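Local atomic coordinates of putative phophotriesterase (Proteus mirabilis, PDB entry 3RHG), a protein that probably hydrolyses ester bonds, as a zinc-binding member of the phosphotriesterase family with two metal ions per subunit. Residues G32-P37 / D67-K72; Y239-L244 / I281-G286. All blocks are in the same frame, centred on the assembly; numbering follows the deposited sequence.

Contact 1 of 2, residues G32-P37 / D67-K72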
loop_
_atom_site.group_PDB
_atom_site.type_symbol
_atom_site.label_atom_id
_atom_site.label_comp_id
_atom_site.label_asym_id
_atom_site.label_seq_id
_atom_site.Cartn_x
_atom_site.Cartn_y
_atom_site.Cartn_z
ATOM N N GLY A 32 10.799 -3.759 23.886
ATOM C CA GLY A 32 12.228 -3.696 24.203
ATOM C C GLY A 32 13.100 -3.288 23.026
ATOM O O GLY A 32 14.321 -3.136 23.173
ATOM N N VAL A 33 12.473 -3.098 21.863
ATOM C CA VAL A 33 13.188 -2.779 20.630
ATOM C C VAL A 33 12.547 -1.635 19.824
ATOM O O VAL A 33 12.621 -1.616 18.589
ATOM C CB VAL A 33 13.321 -4.030 19.709
ATOM C CG1 VAL A 33 14.292 -5.052 20.327
ATOM C CG2 VAL A 33 11.931 -4.673 19.441
ATOM N N VAL A 34 11.921 -0.679 20.507
ATOM C CA VAL A 34 11.428 0.508 19.814
ATOM C C VAL A 34 12.636 1.252 19.233
ATOM O O VAL A 34 13.593 1.537 19.937
ATOM C CB VAL A 34 10.595 1.425 20.744
ATOM C CG1 VAL A 34 10.157 2.689 20.006
ATOM C CG2 VAL A 34 9.386 0.663 21.312
ATOM N N ASP A 35 12.594 1.536 17.939
ATOM C CA ASP A 35 13.698 2.179 17.250
ATOM C C ASP A 35 13.560 3.692 17.355
ATOM O O ASP A 35 12.447 4.209 17.498
ATOM C CB ASP A 35 13.716 1.738 15.780
ATOM C CG ASP A 35 14.281 0.340 15.607
ATOM O OD1 ASP A 35 15.065 -0.081 16.487
ATOM O OD2 ASP A 35 13.937 -0.332 14.612
ATOM N N GLU A 36 14.685 4.401 17.298
ATOM C CA GLU A 36 14.645 5.856 17.199
ATOM C C GLU A 36 14.023 6.251 15.861
ATOM O O GLU A 36 14.147 5.523 14.869
ATOM C CB GLU A 36 16.052 6.453 17.305
ATOM C CG GLU A 36 16.771 6.146 18.609
ATOM C CD GLU A 36 15.991 6.589 19.835
ATOM O OE1 GLU A 36 15.262 7.604 19.758
ATOM O OE2 GLU A 36 16.107 5.923 20.881
ATOM N N PRO A 37 13.331 7.396 15.827
ATOM C CA PRO A 37 12.780 7.875 14.566
ATOM C C PRO A 37 13.841 7.909 13.452
ATOM O O PRO A 37 14.911 8.507 13.620
ATOM C CB PRO A 37 12.294 9.294 14.910
ATOM C CG PRO A 37 12.878 9.616 16.278
ATOM C CD PRO A 37 13.010 8.293 16.948
ATOM N N ASP A 67 3.433 2.797 20.910
ATOM C CA ASP A 67 2.127 2.144 21.016
ATOM C C ASP A 67 2.004 1.012 19.996
ATOM O O ASP A 67 1.389 -0.035 20.268
ATOM C CB ASP A 67 0.996 3.150 20.809
ATOM C CG ASP A 67 -0.380 2.521 20.956
ATOM O OD1 ASP A 67 -0.645 1.886 22.012
ATOM O OD2 ASP A 67 -1.200 2.663 20.020
ATOM N N ASN A 68 2.583 1.218 18.813
ATOM C CA ASN A 68 2.518 0.215 17.737
ATOM C C ASN A 68 3.192 -1.088 18.139
ATOM O O ASN A 68 2.801 -2.184 17.682
ATOM C CB ASN A 68 3.210 0.787 16.487
ATOM C CG ASN A 68 2.794 0.107 15.213
ATOM O OD1 ASN A 68 1.669 -0.389 15.082
ATOM N ND2 ASN A 68 3.692 0.116 14.240
ATOM N N MET A 69 4.180 -0.954 19.022
ATOM C CA MET A 69 5.078 -2.022 19.450
ATOM C C MET A 69 4.676 -2.624 20.800
ATOM O O MET A 69 5.300 -3.580 21.260
ATOM C CB MET A 69 6.503 -1.433 19.589
ATOM C CG MET A 69 7.018 -0.752 18.325
ATOM S SD MET A 69 7.384 -1.984 17.075
ATOM C CE MET A 69 9.084 -2.347 17.509
ATOM N N ASP A 70 3.645 -2.057 21.428
ATOM C CA ASP A 70 3.290 -2.389 22.806
ATOM C C ASP A 70 2.351 -3.581 22.842
ATOM O O ASP A 70 1.896 -4.052 21.786
ATOM C CB ASP A 70 2.635 -1.165 23.457
ATOM C CG ASP A 70 2.732 -1.157 24.979
ATOM O OD1 ASP A 70 3.268 -2.100 25.608
ATOM O OD2 ASP A 70 2.262 -0.160 25.554
ATOM N N LYS A 71 2.076 -4.078 24.048
ATOM C CA LYS A 71 1.134 -5.189 24.232
ATOM C C LYS A 71 -0.240 -4.910 23.599
ATOM O O LYS A 71 -0.666 -3.746 23.465
ATOM C CB LYS A 71 1.010 -5.585 25.708
ATOM C CG LYS A 71 0.757 -4.437 26.640
ATOM C CD LYS A 71 0.998 -4.828 28.113
ATOM C CE LYS A 71 -0.092 -5.726 28.650
ATOM N NZ LYS A 71 -0.076 -5.750 30.163
ATOM N N LYS A 72 -0.912 -5.983 23.193
ATOM C CA LYS A 72 -2.165 -5.882 22.456
ATOM C C LYS A 72 -3.337 -6.119 23.413
ATOM O O LYS A 72 -3.473 -7.208 23.966
ATOM C CB LYS A 72 -2.183 -6.912 21.304
ATOM C CG LYS A 72 -0.900 -6.900 20.433
ATOM C CD LYS A 72 -0.696 -5.528 19.784
ATOM C CE LYS A 72 0.560 -5.472 18.900
ATOM N NZ LYS A 72 1.793 -5.803 19.665
#

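Contact 2 of 2, residues Y239-L244 / I281-G286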
loop_
_atom_site.group_PDB
_atom_site.type_symbol
_atom_site.label_atom_id
_atom_site.label_comp_id
_atom_site.label_asym_id
_atom_site.label_seq_id
_atom_site.Cartn_x
_atom_site.Cartn_y
_atom_site.Cartn_z
ATOM N N TYR A 239 14.633 -20.039 -6.891
ATOM C CA TYR A 239 14.848 -20.309 -5.469
ATOM C C TYR A 239 13.620 -20.975 -4.839
ATOM O O TYR A 239 13.730 -21.973 -4.115
ATOM C CB TYR A 239 15.082 -18.993 -4.749
ATOM C CG TYR A 239 15.072 -19.060 -3.233
ATOM C CD1 TYR A 239 16.140 -19.629 -2.531
ATOM C CD2 TYR A 239 14.031 -18.499 -2.499
ATOM C CE1 TYR A 239 16.157 -19.653 -1.135
ATOM C CE2 TYR A 239 14.035 -18.525 -1.099
ATOM C CZ TYR A 239 15.117 -19.085 -0.425
ATOM O OH TYR A 239 15.159 -19.083 0.961
ATOM N N GLN A 240 12.447 -20.412 -5.081
ATOM C CA GLN A 240 11.252 -20.942 -4.433
ATOM C C GLN A 240 10.953 -22.375 -4.882
ATOM O O GLN A 240 10.665 -23.229 -4.048
ATOM C CB GLN A 240 10.049 -20.023 -4.622
ATOM C CG GLN A 240 10.231 -18.659 -3.942
ATOM C CD GLN A 240 8.917 -17.963 -3.622
ATOM O OE1 GLN A 240 7.937 -18.098 -4.353
ATOM N NE2 GLN A 240 8.883 -17.224 -2.513
ATOM N N CYS A 241 11.056 -22.653 -6.175
ATOM C CA CYS A 241 10.877 -24.037 -6.638
ATOM C C CYS A 241 11.951 -24.990 -6.080
ATOM O O CYS A 241 11.672 -26.164 -5.817
ATOM C CB CYS A 241 10.827 -24.097 -8.169
ATOM S SG CYS A 241 9.358 -23.301 -8.824
ATOM N N LYS A 242 13.181 -24.493 -5.897
ATOM C CA LYS A 242 14.247 -25.304 -5.314
ATOM C C LYS A 242 13.846 -25.725 -3.890
ATOM O O LYS A 242 14.059 -26.870 -3.475
ATOM C CB LYS A 242 15.541 -24.492 -5.285
ATOM C CG LYS A 242 16.811 -25.272 -4.987
ATOM C CD LYS A 242 18.022 -24.311 -5.029
ATOM C CE LYS A 242 19.301 -24.978 -5.483
ATOM N NZ LYS A 242 19.899 -25.834 -4.430
ATOM N N MET A 243 13.234 -24.807 -3.144
ATOM C CA MET A 243 12.806 -25.115 -1.776
ATOM C C MET A 243 11.645 -26.096 -1.804
ATOM O O MET A 243 11.612 -27.068 -1.053
ATOM C CB MET A 243 12.389 -23.843 -1.032
ATOM C CG MET A 243 13.509 -22.821 -0.833
ATOM S SD MET A 243 14.990 -23.473 -0.016
ATOM C CE MET A 243 16.124 -23.699 -1.395
ATOM N N LEU A 244 10.676 -25.824 -2.666
ATOM C CA LEU A 244 9.510 -26.706 -2.757
ATOM C C LEU A 244 9.935 -28.111 -3.159
ATOM O O LEU A 244 9.358 -29.112 -2.700
ATOM C CB LEU A 244 8.495 -26.138 -3.738
ATOM C CG LEU A 244 7.797 -24.831 -3.296
ATOM C CD1 LEU A 244 7.253 -24.031 -4.499
ATOM C CD2 LEU A 244 6.681 -25.126 -2.304
ATOM N N ILE A 281 1.264 -22.178 -8.352
ATOM C CA ILE A 281 0.134 -23.116 -8.545
ATOM C C ILE A 281 0.174 -23.656 -9.963
ATOM O O ILE A 281 -0.058 -24.850 -10.194
ATOM C CB ILE A 281 -1.240 -22.422 -8.243
ATOM C CG1 ILE A 281 -1.297 -22.070 -6.742
ATOM C CG2 ILE A 281 -2.426 -23.277 -8.741
ATOM C CD1 ILE A 281 -2.430 -21.136 -6.342
ATOM N N GLU A 282 0.463 -22.786 -10.928
ATOM C CA GLU A 282 0.482 -23.224 -12.326
ATOM C C GLU A 282 1.659 -24.158 -12.607
ATOM O O GLU A 282 1.601 -24.993 -13.519
ATOM C CB GLU A 282 0.434 -22.022 -13.279
ATOM C CG GLU A 282 -0.934 -21.340 -13.219
ATOM C CD GLU A 282 -0.996 -20.008 -13.920
ATOM O OE1 GLU A 282 0.066 -19.387 -14.158
ATOM O OE2 GLU A 282 -2.130 -19.574 -14.226
ATOM N N ARG A 283 2.701 -24.044 -11.787
ATOM C CA ARG A 283 3.861 -24.926 -11.848
ATOM C C ARG A 283 3.618 -26.229 -11.080
ATOM O O ARG A 283 4.479 -27.110 -11.070
ATOM C CB ARG A 283 5.125 -24.240 -11.302
ATOM C CG ARG A 283 5.735 -23.153 -12.223
ATOM C CD ARG A 283 6.654 -23.748 -13.290
ATOM N NE ARG A 283 7.972 -24.083 -12.744
ATOM C CZ ARG A 283 9.020 -23.261 -12.755
ATOM N NH1 ARG A 283 8.909 -22.049 -13.287
ATOM N NH2 ARG A 283 10.180 -23.646 -12.229
ATOM N N GLY A 284 2.454 -26.349 -10.440
ATOM C CA GLY A 284 2.059 -27.628 -9.845
ATOM C C GLY A 284 2.291 -27.736 -8.347
ATOM O O GLY A 284 2.160 -28.827 -7.785
ATOM N N TYR A 285 2.597 -26.605 -7.695
ATOM C CA TYR A 285 2.972 -26.633 -6.279
ATOM C C TYR A 285 1.884 -26.152 -5.324
ATOM O O TYR A 285 2.168 -25.826 -4.155
ATOM C CB TYR A 285 4.211 -25.782 -6.044
ATOM C CG TYR A 285 5.461 -26.271 -6.711
ATOM C CD1 TYR A 285 6.222 -27.318 -6.161
ATOM C CD2 TYR A 285 5.915 -25.660 -7.874
ATOM C CE1 TYR A 285 7.411 -27.748 -6.769
ATOM C CE2 TYR A 285 7.091 -26.087 -8.500
ATOM C CZ TYR A 285 7.833 -27.118 -7.944
ATOM O OH TYR A 285 8.985 -27.517 -8.578
ATOM N N GLY A 286 0.642 -26.128 -5.796
ATOM C CA GLY A 286 -0.449 -25.575 -5.006
ATOM C C GLY A 286 -0.641 -26.272 -3.666
ATOM O O GLY A 286 -1.077 -25.652 -2.710
#

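Contact 1 of 2, residues G32-P37 / D67-K72
The backbones approach most closely at Val-34 and Met-69, whose CA atoms stand 6.8 Å apart, and no hydrogen bond joins the two segments. The fold is the (beta/alpha)8 barrel of the metallo-dependent hydrolases, and both segments belong to the long excursion between its first strand, 19-24, and helix 74-86. Met-69, on the short helix 66-69, points its side chain at the 32-37 loop, and a long, flexible thioether suits the task of reaching two successive valines with different parts of one chain. Near its root, CB lies 4.0 Å from CG2 of Val-34, a branch set beside that residue's own backbone N. Further out the chain bends at chi2 (-71°) and again at chi3 (-88°), which carries the terminal methyl to Val-33. There CE sits 3.8 Å from the carbonyl O of Val-33 and 4.2 Å from its CG2, the two side chains crossing at about a right angle. The beta-branched valines offer short, stiff apolar surfaces without needing polar partners.

Backbone bonds outside this pair, Met-69 with Leu-30 and Asp-35 with Tyr-63, also link the loop to the helix and to the residues just before it; Tyr-63 also lines the benzoic acid pocket. The Met-69 side chain lies about 10 Å from the benzoic acid, so the packing lies near the pocket, though Met-69 is not among the residues that line it. Beyond the helix, the side chain of Lys-72 curls back over the turn. Its NZ meets Asn-28 O and also Asp-70 O, the latter at 2.8 Å and tilted 24° from the carbonyl plane.

Contact 2 of 2, residues Y239-L244 / I281-G286
Tyr-285 hydrogen-bonds through OH to OD1 of Asp-245, the residue that follows Leu-244, so the ring is tethered at its far end while its flat surface packs against the helix. Tyrosine suits the place because it joins a broad apolar face to a polar tip that reaches the neighbouring helix end. Leu-244 supplies the cover: its CD1 lies 3.9 Å from the centroid of the Tyr-285 ring and 24° off the normal, a CH-pi contact over one face. The leucine CB comes in nearer the rim, 3.5 Å from CD1 of Tyr-285.

One helical turn earlier, Cys-241 aims at the same ring. Its SG is 3.6 Å from CE2 of Tyr-285, in a sulfur-aromatic contact that approaches obliquely, 52° off the normal. The small, polarisable thiol lets SG touch two side chains at once, since Arg-283 closes in as well. The arginine bends at chi2 (-84°) and again at chi3, which brings one face of the guanidinium over the sulfur, with NH2 3.5 Å from SG of Cys-241.

These helices, 237-245 and 270-282, are neighbours in the outer ring of the (beta/alpha)8 barrel, following its sixth and seventh strands. Leu-280 of the second helix and Leu-250 of strand 249-252 also touch Leu-244, so the leucine faces inward to the buried layer between helices and sheet. Helix 270-282 ends in a Schellman motif, where Gly-284 has positive phi and its missing side chain avoids a collision with the carbonyl O of Arg-283. Within this turn, Gly-284 N bonds to Ile-281 O at 2.9 Å, and the chain then delivers Tyr-285 towards Leu-244.

Contact 1 and contact 2 lie on opposite sides of the chain's centre, with centres 36 Å apart and nearest atoms about 23 Å apart, so neither touches the other. They come in series along the chain and share no helix or strand. What unites them is the eight-stranded parallel barrel: 32-37 and 67-72 belong to the elaboration that follows its first strand, 19-24, on the side of the metal and benzoic acid sites. Residues 239-244 and 281-286 instead join two adjacent outer helices near the turn leading into the last strand, 289-291, away from those sites. One contact thus packs loop segments near the active site, the other packs parts of the barrel's outer layer.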